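Local coordinates for protein retinol dehydratase (Spodoptera frugiperda, PDB 1FMJ) that dehydrates retinol, probably by way of a sulfated intermediate, in a sulfotransferase-type fold that also binds adenosine-3',5'-diphosphate, at residues N173-V178 and R238-M243; F13-P18 and T34-G39; H230-W235 and T342-P347. All coordinates share one frame; numbering follows the deposited sequence.

Contact 1. Residues N173-V178 and R238-M243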
loop_
_atom_site.group_PDB
_atom_site.type_symbol
_atom_site.label_atom_id
_atom_site.label_comp_id
_atom_site.label_asym_id
_atom_site.label_seq_id
_atom_site.Cartn_x
_atom_site.Cartn_y
_atom_site.Cartn_z
ATOM N N ASN A 173 -0.538 -20.768 -0.891
ATOM C CA ASN A 173 -0.038 -21.377 -2.112
ATOM C C ASN A 173 -0.417 -20.529 -3.333
ATOM O O ASN A 173 -0.333 -21.000 -4.470
ATOM C CB ASN A 173 -0.603 -22.790 -2.276
ATOM C CG ASN A 173 -0.351 -23.657 -1.063
ATOM O OD1 ASN A 173 0.791 -23.851 -0.653
ATOM N ND2 ASN A 173 -1.423 -24.183 -0.480
ATOM N N MET A 174 -0.839 -19.287 -3.103
ATOM C CA MET A 174 -1.198 -18.417 -4.221
ATOM C C MET A 174 0.009 -18.279 -5.152
ATOM O O MET A 174 -0.139 -18.131 -6.364
ATOM C CB MET A 174 -1.643 -17.028 -3.720
ATOM C CG MET A 174 -0.549 -16.180 -3.066
ATOM S SD MET A 174 -1.151 -14.523 -2.576
ATOM C CE MET A 174 -1.376 -13.775 -4.197
ATOM N N LEU A 175 1.206 -18.352 -4.576
ATOM C CA LEU A 175 2.433 -18.230 -5.349
ATOM C C LEU A 175 2.689 -19.416 -6.288
ATOM O O LEU A 175 3.590 -19.363 -7.122
ATOM C CB LEU A 175 3.624 -18.026 -4.407
ATOM C CG LEU A 175 3.599 -16.757 -3.543
ATOM C CD1 LEU A 175 4.840 -16.708 -2.656
ATOM C CD2 LEU A 175 3.535 -15.520 -4.441
ATOM N N ASP A 176 1.903 -20.482 -6.163
ATOM C CA ASP A 176 2.072 -21.618 -7.063
ATOM C C ASP A 176 1.499 -21.209 -8.404
ATOM O O ASP A 176 1.835 -21.779 -9.438
ATOM C CB ASP A 176 1.305 -22.859 -6.587
ATOM C CG ASP A 176 1.891 -23.476 -5.334
ATOM O OD1 ASP A 176 3.128 -23.479 -5.184
ATOM O OD2 ASP A 176 1.107 -23.981 -4.504
ATOM N N THR A 177 0.628 -20.208 -8.387
ATOM C CA THR A 177 -0.010 -19.766 -9.620
ATOM C C THR A 177 0.418 -18.401 -10.144
ATOM O O THR A 177 0.665 -18.233 -11.340
ATOM C CB THR A 177 -1.538 -19.737 -9.446
ATOM O OG1 THR A 177 -1.979 -20.994 -8.921
ATOM C CG2 THR A 177 -2.222 -19.472 -10.784
ATOM N N VAL A 178 0.509 -17.426 -9.250
ATOM C CA VAL A 178 0.843 -16.070 -9.661
ATOM C C VAL A 178 2.217 -15.571 -9.259
ATOM O O VAL A 178 2.862 -16.123 -8.365
ATOM C CB VAL A 178 -0.221 -15.075 -9.119
ATOM C CG1 VAL A 178 -1.605 -15.619 -9.398
ATOM C CG2 VAL A 178 -0.041 -14.853 -7.614
ATOM N N ARG A 238 10.455 -15.371 0.142
ATOM C CA ARG A 238 11.331 -14.809 -0.886
ATOM C C ARG A 238 12.107 -15.823 -1.722
ATOM O O ARG A 238 12.594 -15.500 -2.809
ATOM C CB ARG A 238 12.310 -13.811 -0.264
ATOM C CG ARG A 238 13.383 -14.407 0.642
ATOM C CD ARG A 238 14.252 -13.290 1.208
ATOM N NE ARG A 238 15.417 -13.775 1.943
ATOM C CZ ARG A 238 15.360 -14.540 3.027
ATOM N NH1 ARG A 238 14.189 -14.918 3.518
ATOM N NH2 ARG A 238 16.481 -14.929 3.627
ATOM N N HIS A 239 12.227 -17.043 -1.210
ATOM C CA HIS A 239 12.955 -18.101 -1.905
ATOM C C HIS A 239 12.195 -18.583 -3.138
ATOM O O HIS A 239 12.802 -18.928 -4.155
ATOM C CB HIS A 239 13.201 -19.268 -0.941
ATOM C CG HIS A 239 13.893 -18.863 0.325
ATOM N ND1 HIS A 239 13.858 -19.628 1.473
ATOM C CD2 HIS A 239 14.627 -17.765 0.630
ATOM C CE1 HIS A 239 14.536 -19.017 2.429
ATOM N NE2 HIS A 239 15.012 -17.884 1.943
ATOM N N ASP A 240 10.868 -18.591 -3.035
ATOM C CA ASP A 240 9.985 -19.026 -4.114
ATOM C C ASP A 240 10.280 -18.307 -5.434
ATOM O O ASP A 240 10.485 -17.094 -5.464
ATOM C CB ASP A 240 8.525 -18.796 -3.710
ATOM C CG ASP A 240 7.536 -19.436 -4.677
ATOM O OD1 ASP A 240 7.541 -19.081 -5.873
ATOM O OD2 ASP A 240 6.746 -20.294 -4.231
ATOM N N PRO A 241 10.312 -19.057 -6.545
ATOM C CA PRO A 241 10.585 -18.477 -7.862
ATOM C C PRO A 241 9.558 -17.438 -8.313
ATOM O O PRO A 241 9.855 -16.623 -9.175
ATOM C CB PRO A 241 10.596 -19.698 -8.783
ATOM C CG PRO A 241 11.092 -20.779 -7.889
ATOM C CD PRO A 241 10.314 -20.529 -6.616
ATOM N N ASN A 242 8.359 -17.473 -7.736
ATOM C CA ASN A 242 7.304 -16.529 -8.110
ATOM C C ASN A 242 7.192 -15.330 -7.179
ATOM O O ASN A 242 6.211 -14.580 -7.223
ATOM C CB ASN A 242 5.951 -17.244 -8.197
ATOM C CG ASN A 242 5.800 -18.036 -9.482
ATOM O OD1 ASN A 242 6.560 -17.848 -10.430
ATOM N ND2 ASN A 242 4.806 -18.908 -9.529
ATOM N N MET A 243 8.212 -15.150 -6.344
ATOM C CA MET A 243 8.251 -14.036 -5.406
ATOM C C MET A 243 9.536 -13.240 -5.573
ATOM O O MET A 243 10.621 -13.812 -5.658
ATOM C CB MET A 243 8.153 -14.536 -3.963
ATOM C CG MET A 243 8.514 -13.482 -2.907
ATOM S SD MET A 243 7.370 -12.071 -2.829
ATOM C CE MET A 243 6.273 -12.621 -1.561
#
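Asn-242 reaches across to the loop 173-178 and donates to its backbone. Its ND2 lies 2.7 Å from Leu-175 O, and the bond is fairly straight, with an N-H...O angle of 164°. The oxygen sits close to the amide plane of Asn-242. CG of Asn-242 stands beside its own backbone N, anti to the carbonyl carbon (chi1 -78°), which places it 3.5 Å from Leu-175 O. Asn-242 CB itself lies 3.3 Å from both Leu-175 O and Val-178 O. The other end of the amide, OD1, accepts from Lys-179 NZ, so partners at both ends fix which way round the amide sits. Asp-240 holds the backbone of Asn-242. Its OD1 accepts from Asn-242 N at 2.6 Å, an Asx turn set in the type I beta turn from Asp-240 to Met-243. The second oxygen, Asp-240 OD2, rests 3.9 Å from Leu-175 CB. Leu-175 CD1 meets Met-243 CB at 4.2 Å, and both side chains also pack on Met-180 of strand 179-184. An alanine in place of Asn-242 would probably leave Leu-175 O without this donor and Lys-179 NZ without this acceptor. The contact ties together the loops that lead into the neighbouring parallel strands 179-184 and 243-247. Its chemistry implies a joint in which the Asn-242 amide bridges a loop carbonyl and a lysine, Leu-175 supplies apolar packing, and backbone bonding between Asn-242 and Met-180 adds to both.

Contact 2. Residues F13-P18 and T34-G39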
loop_
_atom_site.group_PDB
_atom_site.type_symbol
_atom_site.label_atom_id
_atom_site.label_comp_id
_atom_site.label_asym_id
_atom_site.label_seq_id
_atom_site.Cartn_x
_atom_site.Cartn_y
_atom_site.Cartn_z
ATOM N N PHE A 13 -12.009 -12.369 14.313
ATOM C CA PHE A 13 -11.587 -10.997 14.522
ATOM C C PHE A 13 -12.095 -10.540 15.877
ATOM O O PHE A 13 -13.015 -11.132 16.444
ATOM C CB PHE A 13 -12.151 -10.092 13.417
ATOM C CG PHE A 13 -13.640 -9.899 13.490
ATOM C CD1 PHE A 13 -14.186 -8.882 14.273
ATOM C CD2 PHE A 13 -14.499 -10.739 12.784
ATOM C CE1 PHE A 13 -15.571 -8.701 14.348
ATOM C CE2 PHE A 13 -15.882 -10.566 12.855
ATOM C CZ PHE A 13 -16.419 -9.546 13.637
ATOM N N ARG A 14 -11.484 -9.494 16.407
ATOM C CA ARG A 14 -11.915 -8.979 17.695
ATOM C C ARG A 14 -11.878 -7.473 17.647
ATOM O O ARG A 14 -11.095 -6.879 16.897
ATOM C CB ARG A 14 -11.002 -9.461 18.824
ATOM C CG ARG A 14 -9.637 -8.783 18.862
ATOM C CD ARG A 14 -8.848 -9.244 20.073
ATOM N NE ARG A 14 -7.510 -8.660 20.145
ATOM C CZ ARG A 14 -7.258 -7.366 20.336
ATOM N NH1 ARG A 14 -8.257 -6.507 20.475
ATOM N NH2 ARG A 14 -6.002 -6.934 20.394
ATOM N N GLU A 15 -12.741 -6.864 18.446
ATOM C CA GLU A 15 -12.807 -5.421 18.531
ATOM C C GLU A 15 -11.551 -5.019 19.282
ATOM O O GLU A 15 -10.889 -5.864 19.887
ATOM C CB GLU A 15 -14.039 -5.001 19.330
ATOM C CG GLU A 15 -15.368 -5.482 18.757
ATOM C CD GLU A 15 -15.731 -4.784 17.463
ATOM O OE1 GLU A 15 -15.523 -3.554 17.384
ATOM O OE2 GLU A 15 -16.237 -5.458 16.534
ATOM N N LEU A 16 -11.213 -3.738 19.226
ATOM C CA LEU A 16 -10.045 -3.235 19.933
ATOM C C LEU A 16 -10.439 -3.125 21.407
ATOM O O LEU A 16 -11.576 -2.776 21.719
ATOM C CB LEU A 16 -9.662 -1.861 19.376
ATOM C CG LEU A 16 -9.054 -1.882 17.968
ATOM C CD1 LEU A 16 -9.193 -0.530 17.272
ATOM C CD2 LEU A 16 -7.595 -2.284 18.089
ATOM N N ASN A 17 -9.523 -3.445 22.317
ATOM C CA ASN A 17 -9.850 -3.337 23.737
ATOM C C ASN A 17 -9.882 -1.854 24.097
ATOM O O ASN A 17 -9.574 -1.006 23.262
ATOM C CB ASN A 17 -8.834 -4.100 24.603
ATOM C CG ASN A 17 -7.408 -3.629 24.402
ATOM O OD1 ASN A 17 -7.090 -2.453 24.586
ATOM N ND2 ASN A 17 -6.531 -4.559 24.041
ATOM N N PRO A 18 -10.273 -1.516 25.334
ATOM C CA PRO A 18 -10.319 -0.096 25.701
ATOM C C PRO A 18 -9.032 0.682 25.427
ATOM O O PRO A 18 -9.066 1.747 24.811
ATOM C CB PRO A 18 -10.666 -0.143 27.184
ATOM C CG PRO A 18 -11.551 -1.357 27.266
ATOM C CD PRO A 18 -10.802 -2.358 26.423
ATOM N N THR A 34 -14.146 2.206 11.010
ATOM C CA THR A 34 -13.474 1.704 12.212
ATOM C C THR A 34 -12.677 0.439 11.916
ATOM O O THR A 34 -12.813 -0.147 10.845
ATOM C CB THR A 34 -14.497 1.379 13.324
ATOM O OG1 THR A 34 -15.476 0.469 12.809
ATOM C CG2 THR A 34 -15.193 2.639 13.797
ATOM N N TYR A 35 -11.855 0.015 12.872
ATOM C CA TYR A 35 -11.035 -1.189 12.704
ATOM C C TYR A 35 -11.461 -2.368 13.592
ATOM O O TYR A 35 -12.333 -2.248 14.456
ATOM C CB TYR A 35 -9.569 -0.910 13.052
ATOM C CG TYR A 35 -8.846 0.149 12.247
ATOM C CD1 TYR A 35 -8.768 1.463 12.703
ATOM C CD2 TYR A 35 -8.149 -0.188 11.088
ATOM C CE1 TYR A 35 -8.006 2.409 12.037
ATOM C CE2 TYR A 35 -7.382 0.758 10.410
ATOM C CZ TYR A 35 -7.313 2.050 10.894
ATOM O OH TYR A 35 -6.536 2.980 10.258
ATOM N N VAL A 36 -10.807 -3.503 13.352
ATOM C CA VAL A 36 -10.968 -4.735 14.114
ATOM C C VAL A 36 -9.682 -5.506 13.856
ATOM O O VAL A 36 -9.092 -5.393 12.776
ATOM C CB VAL A 36 -12.162 -5.613 13.655
ATOM C CG1 VAL A 36 -13.474 -4.866 13.850
ATOM C CG2 VAL A 36 -11.972 -6.047 12.210
ATOM N N LYS A 37 -9.229 -6.253 14.856
ATOM C CA LYS A 37 -8.018 -7.057 14.743
ATOM C C LYS A 37 -8.400 -8.325 13.980
ATOM O O LYS A 37 -9.471 -8.888 14.215
ATOM C CB LYS A 37 -7.510 -7.431 16.137
ATOM C CG LYS A 37 -6.104 -6.943 16.483
ATOM C CD LYS A 37 -6.049 -5.446 16.700
ATOM C CE LYS A 37 -4.729 -5.025 17.351
ATOM N NZ LYS A 37 -3.529 -5.287 16.494
ATOM N N LEU A 38 -7.539 -8.783 13.082
ATOM C CA LEU A 38 -7.859 -9.976 12.301
ATOM C C LEU A 38 -6.796 -11.059 12.358
ATOM O O LEU A 38 -5.628 -10.802 12.095
ATOM C CB LEU A 38 -8.114 -9.596 10.836
ATOM C CG LEU A 38 -8.531 -10.745 9.912
ATOM C CD1 LEU A 38 -9.739 -11.450 10.530
ATOM C CD2 LEU A 38 -8.863 -10.224 8.517
ATOM N N GLY A 39 -7.210 -12.277 12.696
ATOM C CA GLY A 39 -6.269 -13.384 12.769
ATOM C C GLY A 39 -5.430 -13.414 14.037
ATOM O O GLY A 39 -5.450 -12.468 14.822
HETATM O O HOH W 1 -12.696 -2.200 17.308
#
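One water is gripped by three groups where the segments 13-18 and 34-39 part. It accepts from Leu-16 N at 2.9 Å and donates to Tyr-35 O, also at 2.9 Å. Its other hydrogen goes to Glu-15 OE1. The water thus carries the link on past the last direct bridge. That bridge is the antiparallel hydrogen-bonded pair of Arg-14 and Lys-37. Lys-37 N donates to Arg-14 O at 2.8 Å, and Arg-14 N donates back to Lys-37 O at 3.0 Å. Their side chains run side by side, pointing the same way. Lys-37 CG lies over one face of the Arg-14 guanidinium, toward its rim. Each charged end has its own partner, which probably eases the repulsion between them: Arg-14 NH2 pairs with Glu-20, and Lys-37 NZ bonds to Gly-42 O and Gly-220 O. Leu-16 crosses the lysine chain at about a right angle, with CD2 3.8 Å from Lys-37 CD. Phe-13 and Leu-38 form the non-hydrogen-bonded pair. CG of Phe-13 lies between its backbone N and carbonyl carbon (chi1 70°), and ring atom CD1 meets Val-36 CB at 3.9 Å. Glu-15 OE2 lies at the edge of that ring and is salt-bridged to Arg-47. Strand 13-14 is an outer strand of a small antiparallel sheet. Strand 35-38 lies in its middle, between 13-14 and 43-46, and helix 18-24 brings Glu-20 against Lys-37.

Contact 3. Residues H230-W235 and T342-P347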
loop_
_atom_site.group_PDB
_atom_site.type_symbol
_atom_site.label_atom_id
_atom_site.label_comp_id
_atom_site.label_asym_id
_atom_site.label_seq_id
_atom_site.Cartn_x
_atom_site.Cartn_y
_atom_site.Cartn_z
ATOM N N HIS A 230 3.812 -8.331 8.739
ATOM C CA HIS A 230 3.473 -8.162 7.322
ATOM C C HIS A 230 4.714 -8.452 6.479
ATOM O O HIS A 230 4.677 -9.254 5.540
ATOM C CB HIS A 230 2.972 -6.725 7.087
ATOM C CG HIS A 230 2.294 -6.514 5.766
ATOM N ND1 HIS A 230 2.928 -6.724 4.561
ATOM C CD2 HIS A 230 1.056 -6.052 5.465
ATOM C CE1 HIS A 230 2.113 -6.395 3.573
ATOM N NE2 HIS A 230 0.971 -5.983 4.097
ATOM N N VAL A 231 5.826 -7.818 6.831
ATOM C CA VAL A 231 7.083 -8.016 6.112
ATOM C C VAL A 231 7.615 -9.440 6.238
ATOM O O VAL A 231 8.032 -10.043 5.251
ATOM C CB VAL A 231 8.181 -7.076 6.630
ATOM C CG1 VAL A 231 9.502 -7.353 5.895
ATOM C CG2 VAL A 231 7.757 -5.621 6.441
ATOM N N LYS A 232 7.623 -9.972 7.457
ATOM C CA LYS A 232 8.145 -11.316 7.677
ATOM C C LYS A 232 7.458 -12.394 6.839
ATOM O O LYS A 232 8.110 -13.309 6.354
ATOM C CB LYS A 232 8.084 -11.670 9.168
ATOM C CG LYS A 232 9.027 -10.816 10.002
ATOM C CD LYS A 232 9.183 -11.335 11.411
ATOM C CE LYS A 232 10.246 -10.540 12.142
ATOM N NZ LYS A 232 10.541 -11.134 13.461
ATOM N N GLU A 233 6.149 -12.278 6.660
ATOM C CA GLU A 233 5.414 -13.259 5.867
ATOM C C GLU A 233 5.912 -13.322 4.433
ATOM O O GLU A 233 5.965 -14.393 3.834
ATOM C CB GLU A 233 3.926 -12.936 5.864
ATOM C CG GLU A 233 3.182 -13.438 7.077
ATOM C CD GLU A 233 1.688 -13.276 6.918
ATOM O OE1 GLU A 233 1.219 -13.370 5.765
ATOM O OE2 GLU A 233 0.982 -13.068 7.935
ATOM N N ALA A 234 6.271 -12.169 3.879
ATOM C CA ALA A 234 6.765 -12.118 2.509
ATOM C C ALA A 234 8.221 -12.530 2.491
ATOM O O ALA A 234 8.673 -13.213 1.573
ATOM C CB ALA A 234 6.620 -10.715 1.946
ATOM N N TRP A 235 8.950 -12.103 3.514
ATOM C CA TRP A 235 10.364 -12.416 3.635
ATOM C C TRP A 235 10.584 -13.925 3.719
ATOM O O TRP A 235 11.572 -14.438 3.206
ATOM C CB TRP A 235 10.941 -11.733 4.873
ATOM C CG TRP A 235 12.417 -11.957 5.063
ATOM C CD1 TRP A 235 13.008 -12.752 6.000
ATOM C CD2 TRP A 235 13.483 -11.375 4.301
ATOM N NE1 TRP A 235 14.374 -12.698 5.875
ATOM C CE2 TRP A 235 14.695 -11.861 4.840
ATOM C CE3 TRP A 235 13.532 -10.492 3.218
ATOM C CZ2 TRP A 235 15.943 -11.493 4.334
ATOM C CZ3 TRP A 235 14.780 -10.123 2.711
ATOM C CH2 TRP A 235 15.966 -10.624 3.270
ATOM N N THR A 342 16.140 -13.762 13.399
ATOM C CA THR A 342 15.685 -13.784 12.017
ATOM C C THR A 342 16.815 -13.236 11.165
ATOM O O THR A 342 17.671 -12.511 11.663
ATOM C CB THR A 342 14.431 -12.912 11.798
ATOM O OG1 THR A 342 14.018 -13.014 10.429
ATOM C CG2 THR A 342 14.729 -11.458 12.109
ATOM N N ASP A 343 16.839 -13.589 9.887
ATOM C CA ASP A 343 17.891 -13.088 9.012
ATOM C C ASP A 343 17.448 -11.825 8.261
ATOM O O ASP A 343 18.153 -11.337 7.379
ATOM C CB ASP A 343 18.334 -14.175 8.032
ATOM C CG ASP A 343 17.206 -14.666 7.148
ATOM O OD1 ASP A 343 16.022 -14.509 7.523
ATOM O OD2 ASP A 343 17.513 -15.229 6.078
ATOM N N LEU A 344 16.280 -11.301 8.627
ATOM C CA LEU A 344 15.760 -10.081 8.007
ATOM C C LEU A 344 16.660 -8.885 8.318
ATOM O O LEU A 344 16.980 -8.617 9.479
ATOM C CB LEU A 344 14.343 -9.786 8.514
ATOM C CG LEU A 344 13.699 -8.508 7.960
ATOM C CD1 LEU A 344 13.730 -8.543 6.440
ATOM C CD2 LEU A 344 12.270 -8.394 8.481
ATOM N N ARG A 345 17.069 -8.175 7.272
ATOM C CA ARG A 345 17.927 -7.000 7.419
ATOM C C ARG A 345 17.601 -5.956 6.352
ATOM O O ARG A 345 17.371 -6.298 5.188
ATOM C CB ARG A 345 19.405 -7.391 7.286
ATOM C CG ARG A 345 19.971 -8.235 8.433
ATOM C CD ARG A 345 20.069 -7.438 9.727
ATOM N NE ARG A 345 20.763 -8.185 10.779
ATOM C CZ ARG A 345 20.294 -9.289 11.364
ATOM N NH1 ARG A 345 19.121 -9.795 11.014
ATOM N NH2 ARG A 345 21.013 -9.897 12.297
ATOM N N TYR A 346 17.578 -4.689 6.748
ATOM C CA TYR A 346 17.315 -3.620 5.798
ATOM C C TYR A 346 18.634 -3.037 5.309
ATOM O O TYR A 346 19.488 -2.650 6.107
ATOM C CB TYR A 346 16.455 -2.525 6.426
ATOM C CG TYR A 346 15.030 -2.961 6.667
ATOM C CD1 TYR A 346 14.708 -3.800 7.731
ATOM C CD2 TYR A 346 14.007 -2.569 5.805
ATOM C CE1 TYR A 346 13.411 -4.239 7.931
ATOM C CE2 TYR A 346 12.706 -3.000 5.993
ATOM C CZ TYR A 346 12.414 -3.835 7.060
ATOM O OH TYR A 346 11.124 -4.261 7.263
ATOM N N PRO A 347 18.811 -2.970 3.979
ATOM C CA PRO A 347 19.994 -2.453 3.286
ATOM C C PRO A 347 20.552 -1.135 3.829
ATOM O O PRO A 347 21.767 -0.964 3.936
ATOM C CB PRO A 347 19.505 -2.300 1.850
ATOM C CG PRO A 347 18.542 -3.420 1.711
ATOM C CD PRO A 347 17.772 -3.359 3.007
#
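Trp-235 and Leu-344 have the nearest CA atoms of the two segments, 7.3 Å apart, where the last turns of helix 227-235 meet the irregular segment 342-347. This is the alpha/beta sulfotransferase fold: the helix packs on strands 179-184 and 243-247 of the parallel sheet, and the chain end that follows helix 325-338 lies against it. Trp-235 and Leu-344 make a CH-pi contact. Leu-344 CD1 sits over the face of the Trp-235 indole, 3.8 Å from the centroid of the six-membered ring. CG of Trp-235 is anti to its backbone N (chi1 -178°), which carries CG toward the 342-347 segment. At the ring edge, NE1 of Trp-235 donates to Asp-343 OD1 at 3.0 Å. The acceptor lies near the indole plane, but the N-H comes from above the carboxylate plane, 55° out of it. The other oxygen, Asp-343 OD2, is salt-bridged to Arg-238, so the acid holds two partners. The other methyl of Leu-344, CD2, touches Val-231 CG1 at 3.9 Å. Lys-232 CG lies 4.3 Å from the same Leu-344 CD2, and its NZ bonds to Asn-338 O. Val-231 and Tyr-346 meet tip to tip: Tyr-346 OH, hydrogen-bonded to Tyr-227 OH, lies 3.7 Å from Val-231 CG2.

All three contacts are partly buried and lie away from the annotated sites. Each has three buried touching residues, but contact 2 has three exposed ones and contacts 1 and 3 one each, so contact 2 has more of its residues at the surface. Contacts 1 and 3 touch: Arg-238 of contact 1 reaches the acid of contact 3, and Met-243 CE packs on Ala-234 O. Both involve the chain around helix 227-235 and strand 243-247, at the border of the parallel sheet. Contact 2 stands apart in the small antiparallel sheet. It joins by strand pairing and a water, contact 1 by a side-chain amide on a loop carbonyl, contact 3 by leucine packing on an indole whose N-H meets a carboxylate.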